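Local coordinates for UPF0311 protein RPA1785 (PDB 3C5O), which is of unknown function but folds as an antiparallel beta-barrel, grouped with the allene oxide cyclase-like barrels, and is found in a four-chain assembly, at residues Y128-A140 with A144-L155. Residues are numbered along the deposited sequence; the frame is centred on the assembly and turned at random.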
loop_
_atom_site.group_PDB
_atom_site.type_symbol
_atom_site.label_atom_id
_atom_site.label_comp_id
_atom_site.label_asym_id
_atom_site.label_seq_id
_atom_site.Cartn_x
_atom_site.Cartn_y
_atom_site.Cartn_z
ATOM N N TYR B 128 14.659 13.068 16.269
ATOM C CA TYR B 128 14.005 11.780 16.042
ATOM C C TYR B 128 14.111 11.331 14.600
ATOM O O TYR B 128 13.437 10.404 14.171
ATOM C CB TYR B 128 12.537 11.827 16.503
ATOM C CG TYR B 128 12.436 12.144 17.970
ATOM C CD1 TYR B 128 12.299 13.465 18.413
ATOM C CD2 TYR B 128 12.560 11.145 18.919
ATOM C CE1 TYR B 128 12.230 13.760 19.763
ATOM C CE2 TYR B 128 12.509 11.440 20.269
ATOM C CZ TYR B 128 12.335 12.742 20.684
ATOM O OH TYR B 128 12.277 13.021 22.036
ATOM N N GLN B 129 14.982 12.005 13.873
ATOM C CA GLN B 129 15.307 11.700 12.491
ATOM C C GLN B 129 15.722 10.243 12.326
ATOM O O GLN B 129 15.384 9.607 11.328
ATOM C CB GLN B 129 16.456 12.630 12.047
ATOM C CG GLN B 129 16.294 13.337 10.708
ATOM C CD GLN B 129 15.035 14.197 10.609
ATOM O OE1 GLN B 129 13.943 13.740 10.925
ATOM N NE2 GLN B 129 15.193 15.464 10.134
ATOM N N TRP B 130 16.447 9.718 13.311
ATOM C CA TRP B 130 16.887 8.318 13.288
ATOM C C TRP B 130 15.731 7.319 13.136
ATOM O O TRP B 130 15.951 6.202 12.693
ATOM C CB TRP B 130 17.738 7.973 14.525
ATOM C CG TRP B 130 16.999 8.050 15.864
ATOM C CD1 TRP B 130 16.695 9.188 16.566
ATOM C CD2 TRP B 130 16.496 6.955 16.647
ATOM N NE1 TRP B 130 16.031 8.866 17.725
ATOM C CE2 TRP B 130 15.890 7.507 17.798
ATOM C CE3 TRP B 130 16.507 5.564 16.496
ATOM C CZ2 TRP B 130 15.299 6.723 18.787
ATOM C CZ3 TRP B 130 15.907 4.782 17.488
ATOM C CH2 TRP B 130 15.318 5.366 18.616
ATOM N N LEU B 131 14.515 7.719 13.517
ATOM C CA LEU B 131 13.350 6.833 13.443
ATOM C C LEU B 131 12.997 6.415 12.002
ATOM O O LEU B 131 12.358 5.383 11.787
ATOM C CB LEU B 131 12.129 7.443 14.150
ATOM C CG LEU B 131 12.219 7.604 15.679
ATOM C CD1 LEU B 131 10.906 8.128 16.212
ATOM C CD2 LEU B 131 12.560 6.297 16.372
HETATM N N MSE B 132 13.453 7.188 11.022
HETATM C CA MSE B 132 13.213 6.847 9.637
HETATM C C MSE B 132 14.453 6.361 8.923
HETATM O O MSE B 132 14.420 6.164 7.707
HETATM C CB MSE B 132 12.665 8.051 8.887
HETATM C CG MSE B 132 11.950 8.993 9.788
HETATM SE SE MSE B 132 11.991 10.714 9.011
HETATM C CE MSE B 132 10.349 10.522 8.028
ATOM N N GLN B 133 15.528 6.149 9.669
ATOM C CA GLN B 133 16.783 5.667 9.101
ATOM C C GLN B 133 17.103 4.188 9.406
ATOM O O GLN B 133 18.144 3.668 8.985
ATOM C CB GLN B 133 17.941 6.551 9.581
ATOM C CG GLN B 133 17.766 8.040 9.311
ATOM C CD GLN B 133 18.952 8.868 9.834
ATOM O OE1 GLN B 133 19.914 8.334 10.408
ATOM N NE2 GLN B 133 18.879 10.172 9.638
ATOM N N TYR B 134 16.221 3.524 10.144
ATOM C CA TYR B 134 16.387 2.123 10.535
ATOM C C TYR B 134 15.083 1.369 10.295
ATOM O O TYR B 134 14.020 1.970 10.233
ATOM C CB TYR B 134 16.763 2.011 12.020
ATOM C CG TYR B 134 18.118 2.595 12.379
ATOM C CD1 TYR B 134 19.273 1.803 12.348
ATOM C CD2 TYR B 134 18.244 3.922 12.763
ATOM C CE1 TYR B 134 20.521 2.326 12.685
ATOM C CE2 TYR B 134 19.497 4.468 13.088
ATOM C CZ TYR B 134 20.631 3.663 13.048
ATOM O OH TYR B 134 21.864 4.186 13.387
ATOM N N LEU B 135 15.170 0.054 10.166
ATOM C CA LEU B 135 13.989 -0.785 10.252
ATOM C C LEU B 135 13.758 -1.117 11.719
ATOM O O LEU B 135 14.718 -1.205 12.505
ATOM C CB LEU B 135 14.230 -2.067 9.481
ATOM C CG LEU B 135 13.106 -2.925 8.935
ATOM C CD1 LEU B 135 12.670 -2.329 7.644
ATOM C CD2 LEU B 135 13.647 -4.318 8.696
ATOM N N PHE B 136 12.500 -1.321 12.094
ATOM C CA PHE B 136 12.181 -1.678 13.465
ATOM C C PHE B 136 11.264 -2.880 13.455
ATOM O O PHE B 136 10.511 -3.109 12.493
ATOM C CB PHE B 136 11.509 -0.518 14.207
ATOM C CG PHE B 136 12.357 0.720 14.316
ATOM C CD1 PHE B 136 13.071 0.992 15.471
ATOM C CD2 PHE B 136 12.400 1.647 13.276
ATOM C CE1 PHE B 136 13.865 2.145 15.575
ATOM C CE2 PHE B 136 13.177 2.802 13.376
ATOM C CZ PHE B 136 13.914 3.051 14.530
ATOM N N VAL B 137 11.334 -3.669 14.519
ATOM C CA VAL B 137 10.412 -4.795 14.685
ATOM C C VAL B 137 9.728 -4.634 16.037
ATOM O O VAL B 137 10.362 -4.306 17.024
ATOM C CB VAL B 137 11.151 -6.151 14.616
ATOM C CG1 VAL B 137 10.192 -7.326 14.828
ATOM C CG2 VAL B 137 11.835 -6.312 13.278
ATOM N N GLY B 138 8.422 -4.855 16.081
ATOM C CA GLY B 138 7.694 -4.806 17.344
ATOM C C GLY B 138 7.277 -6.173 17.843
ATOM O O GLY B 138 6.782 -6.977 17.069
ATOM N N SER B 139 7.473 -6.442 19.127
ATOM C CA SER B 139 6.924 -7.653 19.744
ATOM C C SER B 139 5.855 -7.140 20.691
ATOM O O SER B 139 6.148 -6.295 21.564
ATOM C CB SER B 139 7.997 -8.429 20.495
ATOM O OG SER B 139 7.476 -9.613 21.073
ATOM N N ALA B 140 4.614 -7.591 20.507
ATOM C CA ALA B 140 3.487 -6.949 21.185
ATOM C C ALA B 140 2.672 -7.858 22.106
ATOM O O ALA B 140 2.910 -9.064 22.161
ATOM C CB ALA B 140 2.604 -6.198 20.173
ATOM N N ALA B 144 -7.207 -6.393 27.159
ATOM C CA ALA B 144 -8.597 -6.094 26.833
ATOM C C ALA B 144 -8.741 -4.627 26.472
ATOM O O ALA B 144 -9.560 -4.267 25.612
ATOM C CB ALA B 144 -9.510 -6.459 28.002
ATOM N N ASP B 145 -7.902 -3.800 27.104
ATOM C CA ASP B 145 -8.014 -2.340 27.062
ATOM C C ASP B 145 -6.891 -1.653 26.299
ATOM O O ASP B 145 -6.953 -0.446 26.054
ATOM C CB ASP B 145 -8.038 -1.783 28.498
ATOM C CG ASP B 145 -6.750 -2.103 29.293
ATOM O OD1 ASP B 145 -6.265 -3.262 29.271
ATOM O OD2 ASP B 145 -6.227 -1.195 29.968
ATOM N N ARG B 146 -5.863 -2.409 25.934
ATOM C CA ARG B 146 -4.647 -1.834 25.377
ATOM C C ARG B 146 -3.822 -2.863 24.630
ATOM O O ARG B 146 -4.070 -4.059 24.740
ATOM C CB ARG B 146 -3.784 -1.203 26.485
ATOM C CG ARG B 146 -3.084 -2.213 27.381
ATOM C CD ARG B 146 -2.644 -1.604 28.702
ATOM N NE ARG B 146 -1.757 -2.499 29.457
ATOM C CZ ARG B 146 -2.158 -3.532 30.200
ATOM N NH1 ARG B 146 -1.266 -4.265 30.842
ATOM N NH2 ARG B 146 -3.445 -3.846 30.307
ATOM N N VAL B 147 -2.855 -2.360 23.860
ATOM C CA VAL B 147 -1.830 -3.139 23.173
ATOM C C VAL B 147 -0.460 -2.539 23.534
ATOM O O VAL B 147 -0.295 -1.322 23.496
ATOM C CB VAL B 147 -2.050 -3.122 21.639
ATOM C CG1 VAL B 147 -0.857 -3.729 20.928
ATOM C CG2 VAL B 147 -3.360 -3.884 21.252
ATOM N N VAL B 148 0.492 -3.398 23.918
ATOM C CA VAL B 148 1.827 -3.010 24.372
ATOM C C VAL B 148 2.859 -3.535 23.383
ATOM O O VAL B 148 3.067 -4.736 23.294
ATOM C CB VAL B 148 2.143 -3.604 25.757
ATOM C CG1 VAL B 148 3.561 -3.222 26.232
ATOM C CG2 VAL B 148 1.121 -3.161 26.786
ATOM N N ILE B 149 3.520 -2.632 22.658
ATOM C CA ILE B 149 4.470 -3.013 21.620
ATOM C C ILE B 149 5.844 -2.652 22.113
ATOM O O ILE B 149 6.135 -1.479 22.326
ATOM C CB ILE B 149 4.346 -2.167 20.302
ATOM C CG1 ILE B 149 2.948 -1.510 20.076
ATOM C CG2 ILE B 149 5.014 -2.899 19.095
ATOM C CD1 ILE B 149 1.889 -2.365 19.628
ATOM N N ASP B 150 6.697 -3.650 22.251
ATOM C CA ASP B 150 8.095 -3.427 22.549
ATOM C C ASP B 150 8.816 -3.307 21.234
ATOM O O ASP B 150 8.846 -4.259 20.448
ATOM C CB ASP B 150 8.647 -4.592 23.350
ATOM C CG ASP B 150 8.027 -4.680 24.713
ATOM O OD1 ASP B 150 8.003 -3.654 25.428
ATOM O OD2 ASP B 150 7.564 -5.779 25.077
ATOM N N VAL B 151 9.386 -2.136 20.996
ATOM C CA VAL B 151 9.969 -1.789 19.697
ATOM C C VAL B 151 11.480 -2.027 19.732
ATOM O O VAL B 151 12.173 -1.571 20.638
ATOM C CB VAL B 151 9.653 -0.303 19.291
ATOM C CG1 VAL B 151 10.281 0.054 17.937
ATOM C CG2 VAL B 151 8.124 -0.042 19.237
ATOM N N HIS B 152 11.975 -2.742 18.733
ATOM C CA HIS B 152 13.371 -3.069 18.634
ATOM C C HIS B 152 13.935 -2.486 17.360
ATOM O O HIS B 152 13.338 -2.634 16.303
ATOM C CB HIS B 152 13.535 -4.585 18.630
ATOM C CG HIS B 152 12.933 -5.241 19.827
ATOM N ND1 HIS B 152 13.650 -5.496 20.969
ATOM C CD2 HIS B 152 11.669 -5.653 20.079
ATOM C CE1 HIS B 152 12.869 -6.066 21.866
ATOM N NE2 HIS B 152 11.658 -6.167 21.355
ATOM N N GLN B 153 15.082 -1.831 17.468
ATOM C CA GLN B 153 15.787 -1.276 16.325
ATOM C C GLN B 153 16.560 -2.398 15.649
ATOM O O GLN B 153 17.309 -3.112 16.327
ATOM C CB GLN B 153 16.765 -0.220 16.825
ATOM C CG GLN B 153 17.418 0.596 15.748
ATOM C CD GLN B 153 18.530 1.492 16.278
ATOM O OE1 GLN B 153 18.936 2.455 15.623
ATOM N NE2 GLN B 153 19.047 1.163 17.451
ATOM N N VAL B 154 16.382 -2.570 14.332
ATOM C CA VAL B 154 17.180 -3.556 13.591
ATOM C C VAL B 154 18.518 -2.947 13.204
ATOM O O VAL B 154 18.593 -1.918 12.506
ATOM C CB VAL B 154 16.501 -4.101 12.326
ATOM C CG1 VAL B 154 17.474 -5.013 11.540
ATOM C CG2 VAL B 154 15.215 -4.856 12.677
ATOM N N LEU B 155 19.578 -3.599 13.655
ATOM C CA LEU B 155 20.908 -3.157 13.354
ATOM C C LEU B 155 21.426 -3.927 12.155
ATOM O O LEU B 155 22.382 -3.467 11.519
ATOM C CB LEU B 155 21.820 -3.344 14.570
ATOM C CG LEU B 155 21.387 -2.761 15.920
ATOM C CD1 LEU B 155 22.373 -3.216 16.997
ATOM C CD2 LEU B 155 21.271 -1.245 15.894
#
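The carbonyl oxygen H152 O takes a hydrogen bond from V137 N at 2.9 Å and, more weakly, a CA-H...O contact from F136, whose CA lies 3.2 Å from H152 O. This belongs to the beta hairpin of strands 136-142 and 146-154, the last two strands of the antiparallel barrel. H152 N answers with a bond to V137 O, S139 and D150 form a second reciprocal pair, and V154 N reaches L135 O at 2.8 Å. G138 suits its place because a CB there would clash with I149 CG2, which already packs 3.7 Å from G138 CA.

F136, V151 and Q153 share one face of the sheet, where F136 CD1 meets V151 CG1 and the F136 ring also packs edge-to-face on F121. Long and flexible, Q153 reaches further: with CG anti to the backbone N (chi1 -171°) and the chain extended, it carries OE1 over the centre of the Y134 ring, 3.0 Å above its plane. The amide stands steeply to that ring, their planes 67° apart. A serine in place of Y134 would probably take away the ring face beneath Q153 OE1, leaving the amide less restrained, and cost Y114 of a second subunit its edge-to-face partner.

V137, S139, D150 and H152 occupy the other face, where V137 meets V137 of the second subunit. D150, on the same face, hydrogen-bonds T14 through OD1. The beta-branched V137 and V154 fill this side with methyl groups, V137 CG2 lying 3.7 Å from V154 CG2.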